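Local coordinates for protein pullulanase (Bacillus acidopullulyticus, PDB 2WAN) that hydrolyses alpha-1,6-glucosidic linkages in pullulan and related branched alpha-glucans, acting as a starch-debranching glycoside hydrolase, at residues Asp137-Phe142 with Ile153-Ala158; Pro163-Leu168 with Leu216-Asn221; Gly170-Ala175 with Tyr210-Ala215. All coordinates share one frame; numbering follows the deposited sequence.

Contact 1: Asp137-Phe142 with Ile153-Ala158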
loop_
_atom_site.group_PDB
_atom_site.type_symbol
_atom_site.label_atom_id
_atom_site.label_comp_id
_atom_site.label_asym_id
_atom_site.label_seq_id
_atom_site.Cartn_x
_atom_site.Cartn_y
_atom_site.Cartn_z
ATOM N N ASP A 137 -36.380 10.396 25.481
ATOM C CA ASP A 137 -36.986 9.138 25.038
ATOM C C ASP A 137 -37.088 9.052 23.518
ATOM O O ASP A 137 -37.086 10.077 22.830
ATOM C CB ASP A 137 -38.391 8.972 25.632
ATOM C CG ASP A 137 -38.395 8.967 27.149
ATOM O OD1 ASP A 137 -37.966 9.979 27.756
ATOM O OD2 ASP A 137 -38.841 7.954 27.735
ATOM N N ALA A 138 -37.181 7.816 23.023
ATOM C CA ALA A 138 -37.467 7.500 21.614
ATOM C C ALA A 138 -36.717 8.374 20.599
ATOM O O ALA A 138 -35.487 8.297 20.502
ATOM C CB ALA A 138 -38.979 7.520 21.357
ATOM N N ALA A 139 -37.459 9.207 19.870
ATOM C CA ALA A 139 -36.907 10.055 18.811
ATOM C C ALA A 139 -36.019 11.187 19.322
ATOM O O ALA A 139 -35.199 11.726 18.570
ATOM C CB ALA A 139 -38.031 10.616 17.947
ATOM N N SER A 140 -36.198 11.557 20.592
ATOM C CA SER A 140 -35.423 12.628 21.222
ATOM C C SER A 140 -35.425 13.915 20.381
ATOM O O SER A 140 -34.400 14.589 20.240
ATOM C CB SER A 140 -33.997 12.146 21.557
ATOM O OG SER A 140 -33.209 13.185 22.115
ATOM N N GLY A 141 -36.591 14.237 19.818
ATOM C CA GLY A 141 -36.783 15.468 19.047
ATOM C C GLY A 141 -36.282 15.440 17.610
ATOM O O GLY A 141 -36.330 16.461 16.909
ATOM N N PHE A 142 -35.797 14.281 17.167
ATOM C CA PHE A 142 -35.252 14.152 15.807
ATOM C C PHE A 142 -36.329 13.836 14.783
ATOM O O PHE A 142 -37.210 13.018 15.042
ATOM C CB PHE A 142 -34.166 13.075 15.749
ATOM C CG PHE A 142 -32.829 13.538 16.233
ATOM C CD1 PHE A 142 -31.941 14.158 15.365
ATOM C CD2 PHE A 142 -32.448 13.343 17.559
ATOM C CE1 PHE A 142 -30.691 14.583 15.804
ATOM C CE2 PHE A 142 -31.198 13.764 18.008
ATOM C CZ PHE A 142 -30.319 14.390 17.131
ATOM N N ILE A 153 -40.443 10.348 7.642
ATOM C CA ILE A 153 -40.043 9.032 8.132
ATOM C C ILE A 153 -39.792 9.147 9.632
ATOM O O ILE A 153 -38.933 9.928 10.058
ATOM C CB ILE A 153 -38.780 8.489 7.409
ATOM C CG1 ILE A 153 -39.027 8.417 5.893
ATOM C CG2 ILE A 153 -38.397 7.112 7.966
ATOM C CD1 ILE A 153 -37.778 8.164 5.047
ATOM N N PRO A 154 -40.557 8.392 10.442
ATOM C CA PRO A 154 -40.377 8.491 11.893
ATOM C C PRO A 154 -39.014 7.976 12.371
ATOM O O PRO A 154 -38.556 6.920 11.925
ATOM C CB PRO A 154 -41.508 7.617 12.447
ATOM C CG PRO A 154 -42.539 7.588 11.349
ATOM C CD PRO A 154 -41.726 7.563 10.089
ATOM N N VAL A 155 -38.381 8.749 13.252
ATOM C CA VAL A 155 -37.199 8.311 13.987
ATOM C C VAL A 155 -37.679 7.503 15.193
ATOM O O VAL A 155 -38.401 8.027 16.051
ATOM C CB VAL A 155 -36.339 9.512 14.447
ATOM C CG1 VAL A 155 -35.161 9.047 15.300
ATOM C CG2 VAL A 155 -35.854 10.327 13.243
ATOM N N THR A 156 -37.290 6.231 15.248
ATOM C CA THR A 156 -37.773 5.304 16.278
ATOM C C THR A 156 -36.855 5.189 17.503
ATOM O O THR A 156 -37.271 4.683 18.554
ATOM C CB THR A 156 -38.019 3.889 15.705
ATOM O OG1 THR A 156 -36.781 3.316 15.260
ATOM C CG2 THR A 156 -39.011 3.940 14.544
ATOM N N SER A 157 -35.617 5.659 17.355
ATOM C CA SER A 157 -34.591 5.534 18.389
ATOM C C SER A 157 -33.451 6.508 18.122
ATOM O O SER A 157 -33.081 6.750 16.966
ATOM C CB SER A 157 -34.054 4.100 18.443
ATOM O OG SER A 157 -32.927 4.009 19.302
ATOM N N ALA A 158 -32.911 7.078 19.193
ATOM C CA ALA A 158 -31.776 7.985 19.099
ATOM C C ALA A 158 -30.788 7.691 20.225
ATOM O O ALA A 158 -31.087 7.923 21.403
ATOM C CB ALA A 158 -32.238 9.435 19.149
HETATM O O HOH W 1 -39.170 11.442 14.117
#
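The carbonyl oxygen F142 O accepts a hydrogen bond of 2.7 Å from an ordered water, and V155 N donates to that same water at 2.9 Å. This water bridge lies in the beta hairpin of strands 142-146 and 152-160, where the chain entering the first strand is folded against the second. The entry consists of two overlapping beta turns, type II' from D137 to S140 and type I' from A139 to F142. The second is closed by the bond from F142 N to A139 O, and this oxygen also lies in the plane of the F142 ring at its edge. A139, and F142 at the end of the turns, face V155 and A158. A139 CB stands 3.2 Å from V155 O, a close approach of methyl to carbonyl, and 4.0 Å from V155 CB. V155 sets CG1 anti to its backbone N (chi1 176°), which puts CG1 close to A139 CA and F142 CB, while CG2 comes within 3.5 Å of F142 O. A158 CB packs against S140 CB, also lies near the carbonyl oxygens of A138 and A139, and approaches F142 CD2 obliquely at 4.2 Å. L276 on strand 273-278 touches F142, V155 and A158 alike, so the contact is backed by the next strand of the sheet. S140 OG turns to A136 N, which ties the first turn to the chain just ahead of it. S157 CA makes a CA-H...O contact with A138 O at 3.6 Å.

Contact 2: Pro163-Leu168 with Leu216-Asn221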
loop_
_atom_site.group_PDB
_atom_site.type_symbol
_atom_site.label_atom_id
_atom_site.label_comp_id
_atom_site.label_asym_id
_atom_site.label_seq_id
_atom_site.Cartn_x
_atom_site.Cartn_y
_atom_site.Cartn_z
ATOM N N PRO A 163 -18.158 5.660 21.080
ATOM C CA PRO A 163 -17.824 4.375 21.685
ATOM C C PRO A 163 -17.579 4.550 23.187
ATOM O O PRO A 163 -17.255 5.655 23.632
ATOM C CB PRO A 163 -16.540 3.960 20.957
ATOM C CG PRO A 163 -15.948 5.244 20.454
ATOM C CD PRO A 163 -17.095 6.166 20.188
ATOM N N VAL A 164 -17.800 3.490 23.955
ATOM C CA VAL A 164 -17.440 3.509 25.372
ATOM C C VAL A 164 -16.498 2.353 25.688
ATOM O O VAL A 164 -16.789 1.182 25.406
ATOM C CB VAL A 164 -18.664 3.594 26.367
ATOM C CG1 VAL A 164 -19.932 4.145 25.694
ATOM C CG2 VAL A 164 -18.912 2.289 27.123
ATOM N N THR A 165 -15.347 2.717 26.242
ATOM C CA THR A 165 -14.332 1.767 26.657
ATOM C C THR A 165 -14.350 1.771 28.181
ATOM O O THR A 165 -13.831 2.692 28.804
ATOM C CB THR A 165 -12.936 2.174 26.120
ATOM O OG1 THR A 165 -13.004 2.318 24.699
ATOM C CG2 THR A 165 -11.879 1.126 26.457
ATOM N N ALA A 166 -14.977 0.744 28.749
ATOM C CA ALA A 166 -15.155 0.610 30.194
ATOM C C ALA A 166 -14.564 -0.711 30.655
ATOM O O ALA A 166 -15.048 -1.784 30.293
ATOM C CB ALA A 166 -16.625 0.698 30.558
ATOM N N VAL A 167 -13.508 -0.619 31.457
ATOM C CA VAL A 167 -12.774 -1.789 31.906
ATOM C C VAL A 167 -12.943 -1.963 33.409
ATOM O O VAL A 167 -12.744 -1.012 34.177
ATOM C CB VAL A 167 -11.261 -1.650 31.581
ATOM C CG1 VAL A 167 -10.462 -2.789 32.227
ATOM C CG2 VAL A 167 -11.022 -1.566 30.056
ATOM N N LEU A 168 -13.310 -3.176 33.813
ATOM C CA LEU A 168 -13.391 -3.542 35.224
ATOM C C LEU A 168 -11.980 -3.640 35.798
ATOM O O LEU A 168 -11.156 -4.454 35.346
ATOM C CB LEU A 168 -14.137 -4.861 35.399
ATOM C CG LEU A 168 -14.275 -5.444 36.807
ATOM C CD1 LEU A 168 -15.200 -4.603 37.646
ATOM C CD2 LEU A 168 -14.802 -6.859 36.735
ATOM N N LEU A 216 -12.310 4.210 32.579
ATOM C CA LEU A 216 -12.637 4.552 31.196
ATOM C C LEU A 216 -11.405 4.839 30.348
ATOM O O LEU A 216 -10.392 5.343 30.846
ATOM C CB LEU A 216 -13.584 5.759 31.143
ATOM C CG LEU A 216 -14.983 5.646 31.768
ATOM C CD1 LEU A 216 -15.884 6.751 31.216
ATOM C CD2 LEU A 216 -15.612 4.285 31.542
ATOM N N ASP A 217 -11.503 4.510 29.060
ATOM C CA ASP A 217 -10.527 4.959 28.053
ATOM C C ASP A 217 -9.072 4.559 28.334
ATOM O O ASP A 217 -8.144 5.273 27.942
ATOM C CB ASP A 217 -10.649 6.472 27.828
ATOM C CG ASP A 217 -12.077 6.898 27.495
ATOM O OD1 ASP A 217 -12.747 6.168 26.738
ATOM O OD2 ASP A 217 -12.528 7.953 27.998
ATOM N N HIS A 218 -8.889 3.415 28.994
ATOM C CA HIS A 218 -7.561 2.843 29.270
ATOM C C HIS A 218 -6.663 3.686 30.188
ATOM O O HIS A 218 -5.438 3.534 30.162
ATOM C CB HIS A 218 -6.819 2.496 27.965
ATOM C CG HIS A 218 -7.424 1.357 27.205
ATOM N ND1 HIS A 218 -7.380 1.277 25.829
ATOM C CD2 HIS A 218 -8.090 0.256 27.624
ATOM C CE1 HIS A 218 -7.985 0.170 25.435
ATOM N NE2 HIS A 218 -8.425 -0.466 26.505
ATOM N N SER A 219 -7.257 4.566 30.992
ATOM C CA SER A 219 -6.478 5.310 31.986
ATOM C C SER A 219 -7.224 5.487 33.305
ATOM O O SER A 219 -8.366 5.041 33.454
ATOM C CB SER A 219 -6.011 6.668 31.446
ATOM O OG SER A 219 -7.098 7.551 31.265
ATOM N N TRP A 220 -6.549 6.125 34.259
ATOM C CA TRP A 220 -7.134 6.439 35.557
ATOM C C TRP A 220 -7.683 7.865 35.583
ATOM O O TRP A 220 -8.106 8.362 36.634
ATOM C CB TRP A 220 -6.092 6.261 36.662
ATOM C CG TRP A 220 -5.726 4.837 36.947
ATOM C CD1 TRP A 220 -4.514 4.242 36.730
ATOM C CD2 TRP A 220 -6.572 3.826 37.517
ATOM N NE1 TRP A 220 -4.553 2.925 37.133
ATOM C CE2 TRP A 220 -5.806 2.643 37.613
ATOM C CE3 TRP A 220 -7.903 3.807 37.957
ATOM C CZ2 TRP A 220 -6.324 1.455 38.136
ATOM C CZ3 TRP A 220 -8.421 2.624 38.467
ATOM C CH2 TRP A 220 -7.632 1.467 38.562
ATOM N N ASN A 221 -7.665 8.529 34.427
ATOM C CA ASN A 221 -8.196 9.886 34.326
ATOM C C ASN A 221 -9.627 9.938 34.856
ATOM O O ASN A 221 -9.982 10.807 35.656
ATOM C CB ASN A 221 -8.154 10.357 32.872
ATOM C CG ASN A 221 -7.687 11.793 32.735
ATOM O OD1 ASN A 221 -8.288 12.721 33.288
ATOM N ND2 ASN A 221 -6.612 11.985 31.979
HETATM O O HOH W 2 -15.324 5.494 27.078
#
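T165 holds OG1 anti to its carbonyl carbon (chi1 -55°), which leaves CG2 anti to the backbone N and over the H218 ring; H218 in turn sets CG anti to its own carbonyl carbon (chi1 -68°). The methyl lies above one ring face, offset toward the rim, and makes a CH-pi contact 4.1 Å from the ring centroid. The two side chains cross at about a right angle, with NE2 the ring atom nearest to CG2. This is the end of an antiparallel strand pair in the X25 domain: A166 and L216 form a non-hydrogen-bonded pair, after which L216-S219 leaves strand 208-216 in a type I' turn. The positive phi values of D217 and H218 belong to that turn. T165 O serves as the common acceptor, taking D217 N at 3.0 Å in a fairly straight bond (162°) and also meeting L216 CA at 3.3 Å in a CA-H...O contact. L216 CD2 reaches A166 CB at 3.9 Å, and both residues touch Y244 of strand 238-245, in the second sheet. D217 OD1 is linked back across the contact by a water that donates to it at 2.7 Å and accepts from T165 N. D187 OD1 takes the hydrogen bond of H218 NE2, and this probably fixes the rotation of the ring under T165 CG2.

Contact 3: Gly170-Ala175 with Tyr210-Ala215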
loop_
_atom_site.group_PDB
_atom_site.type_symbol
_atom_site.label_atom_id
_atom_site.label_comp_id
_atom_site.label_asym_id
_atom_site.label_seq_id
_atom_site.Cartn_x
_atom_site.Cartn_y
_atom_site.Cartn_z
ATOM N N GLY A 170 -9.393 -3.661 39.414
ATOM C CA GLY A 170 -9.309 -3.949 40.846
ATOM C C GLY A 170 -8.408 -5.125 41.128
ATOM O O GLY A 170 -7.608 -5.517 40.270
ATOM N N ASP A 171 -8.540 -5.692 42.325
ATOM C CA ASP A 171 -7.730 -6.851 42.725
ATOM C C ASP A 171 -8.395 -8.185 42.341
ATOM O O ASP A 171 -7.951 -9.269 42.746
ATOM C CB ASP A 171 -7.366 -6.793 44.213
ATOM C CG ASP A 171 -8.584 -6.771 45.124
ATOM O OD1 ASP A 171 -9.714 -6.972 44.647
ATOM O OD2 ASP A 171 -8.404 -6.550 46.336
ATOM N N LEU A 172 -9.461 -8.083 41.552
ATOM C CA LEU A 172 -10.166 -9.238 41.013
ATOM C C LEU A 172 -9.782 -9.515 39.564
ATOM O O LEU A 172 -10.328 -10.434 38.943
ATOM C CB LEU A 172 -11.683 -9.038 41.107
ATOM C CG LEU A 172 -12.343 -7.669 40.885
ATOM C CD1 LEU A 172 -11.976 -7.016 39.562
ATOM C CD2 LEU A 172 -13.844 -7.814 40.996
ATOM N N GLN A 173 -8.857 -8.718 39.029
ATOM C CA GLN A 173 -8.536 -8.761 37.601
ATOM C C GLN A 173 -7.784 -10.016 37.159
ATOM O O GLN A 173 -8.062 -10.563 36.091
ATOM C CB GLN A 173 -7.803 -7.496 37.160
ATOM C CG GLN A 173 -8.734 -6.462 36.546
ATOM C CD GLN A 173 -7.990 -5.269 35.992
ATOM O OE1 GLN A 173 -7.854 -5.113 34.778
ATOM N NE2 GLN A 173 -7.490 -4.429 36.879
ATOM N N GLN A 174 -6.839 -10.461 37.984
ATOM C CA GLN A 174 -6.099 -11.692 37.724
ATOM C C GLN A 174 -7.025 -12.895 37.777
ATOM O O GLN A 174 -6.978 -13.756 36.892
ATOM C CB GLN A 174 -4.942 -11.856 38.709
ATOM C CG GLN A 174 -3.798 -10.896 38.444
ATOM C CD GLN A 174 -2.600 -11.137 39.331
ATOM O OE1 GLN A 174 -1.469 -10.904 38.919
ATOM N NE2 GLN A 174 -2.840 -11.597 40.556
ATOM N N ALA A 175 -7.877 -12.929 38.802
ATOM C CA ALA A 175 -8.899 -13.967 38.963
ATOM C C ALA A 175 -9.902 -14.019 37.800
ATOM O O ALA A 175 -10.642 -14.993 37.652
ATOM C CB ALA A 175 -9.627 -13.786 40.287
ATOM N N TYR A 210 -12.952 -8.664 47.623
ATOM C CA TYR A 210 -12.334 -7.982 46.480
ATOM C C TYR A 210 -12.650 -6.493 46.481
ATOM O O TYR A 210 -13.538 -6.043 47.198
ATOM C CB TYR A 210 -12.853 -8.572 45.169
ATOM C CG TYR A 210 -12.557 -10.040 44.965
ATOM C CD1 TYR A 210 -11.367 -10.452 44.365
ATOM C CD2 TYR A 210 -13.474 -11.017 45.358
ATOM C CE1 TYR A 210 -11.094 -11.807 44.165
ATOM C CE2 TYR A 210 -13.212 -12.371 45.167
ATOM C CZ TYR A 210 -12.024 -12.758 44.569
ATOM O OH TYR A 210 -11.761 -14.096 44.377
ATOM N N GLN A 211 -11.917 -5.736 45.673
ATOM C CA GLN A 211 -12.256 -4.341 45.416
ATOM C C GLN A 211 -12.236 -4.062 43.929
ATOM O O GLN A 211 -11.391 -4.592 43.211
ATOM C CB GLN A 211 -11.282 -3.400 46.117
ATOM C CG GLN A 211 -11.630 -3.104 47.555
ATOM C CD GLN A 211 -10.797 -1.971 48.105
ATOM O OE1 GLN A 211 -11.040 -1.481 49.201
ATOM N NE2 GLN A 211 -9.817 -1.536 47.331
ATOM N N TYR A 212 -13.164 -3.227 43.466
ATOM C CA TYR A 212 -13.173 -2.853 42.060
ATOM C C TYR A 212 -13.712 -1.450 41.765
ATOM O O TYR A 212 -14.358 -0.809 42.614
ATOM C CB TYR A 212 -13.937 -3.891 41.234
ATOM C CG TYR A 212 -15.431 -3.753 41.359
ATOM C CD1 TYR A 212 -16.147 -2.953 40.468
ATOM C CD2 TYR A 212 -16.131 -4.407 42.376
ATOM C CE1 TYR A 212 -17.527 -2.810 40.575
ATOM C CE2 TYR A 212 -17.515 -4.267 42.496
ATOM C CZ TYR A 212 -18.202 -3.467 41.585
ATOM O OH TYR A 212 -19.564 -3.308 41.677
ATOM N N LYS A 213 -13.416 -1.004 40.543
ATOM C CA LYS A 213 -13.974 0.186 39.928
ATOM C C LYS A 213 -14.177 -0.103 38.434
ATOM O O LYS A 213 -13.840 -1.193 37.938
ATOM C CB LYS A 213 -13.026 1.387 40.068
ATOM C CG LYS A 213 -12.707 1.815 41.488
ATOM C CD LYS A 213 -12.154 3.225 41.501
ATOM C CE LYS A 213 -13.296 4.237 41.460
ATOM N NZ LYS A 213 -12.830 5.642 41.440
ATOM N N ILE A 214 -14.724 0.882 37.731
ATOM C CA ILE A 214 -14.758 0.869 36.274
ATOM C C ILE A 214 -13.911 2.038 35.793
ATOM O O ILE A 214 -14.212 3.203 36.107
ATOM C CB ILE A 214 -16.216 0.985 35.732
ATOM C CG1 ILE A 214 -17.077 -0.216 36.164
ATOM C CG2 ILE A 214 -16.242 1.183 34.215
ATOM C CD1 ILE A 214 -16.706 -1.558 35.551
ATOM N N ALA A 215 -12.842 1.734 35.050
ATOM C CA ALA A 215 -11.978 2.767 34.481
ATOM C C ALA A 215 -12.293 2.955 33.012
ATOM O O ALA A 215 -12.506 1.979 32.291
ATOM C CB ALA A 215 -10.498 2.410 34.673
#
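D171 and Q211 meet through two hydrogen bonds that use both the backbone and the side chain of D171. Q211 N donates to D171 OD1 at 2.7 Å in a nearly straight bond (172°), reaching the oxygen on its syn side but 28° out of the carboxylate plane. D171 N returns a longer, more bent bond of 3.2 Å to Q211 O. OD1 also lies 3.2 Å from Q211 O, and because both are acceptors this proximity is probably unfavourable. CG of D171 sits between the backbone N and the carbonyl carbon (chi1 60°), and so placed it lets OD1 reach Q211 N. An alanine here would probably leave Q211 N without its acceptor and open a gap beside Y210 CB. Next to this pair, L172 touches both tyrosines: its CB meets Y210 CD1 at 3.6 Å, obliquely to the ring, and CD2 reaches Y212 CB at 3.9 Å. The Y210 ring has D171 O in its plane at the edge. Positioning these groups is a type I turn from G170 to Q173, which begins where G170 pairs with Y212 as an antiparallel non-hydrogen-bonded pair. G170 CA lies only 3.2 Å from Q211 O, and a beta carbon would collide with that oxygen. Further out, Y210 OH bonds to P206 O and Y212 OH to D253 OD1, which probably restrains both rings. The turn follows strand 166-170, which pairs with strand 208-216; the other neighbour of the latter in the three-stranded sheet is strand 223-233, while L205 of strand 198-205 packs against L172, A175 and Y210.

In the fold
Contacts 2 and 3 both reach the three-stranded sheet of the X25 domain, with centres 13 Å apart. They touch directly: V167 O and A215 N are 2.9 Å apart, a probable hydrogen bond between strands 166-170 and 208-216, and L168 CD1 packs 3.4 Å from Y212 CD1. Contact 2 lies where strand 166-170 begins and strand 208-216 ends; contact 3 lies where strand 166-170 ends, against Y210-Y212 early in strand 208-216. Contact 1 lies earlier in the chain on another sheet, its centre 29 Å from contact 2 and 38 Å from contact 3. No segment supplies a strand of the eight-stranded parallel barrel, which in this family carries the active site; the three centres lie 33 to 42 Å from the chain's centre.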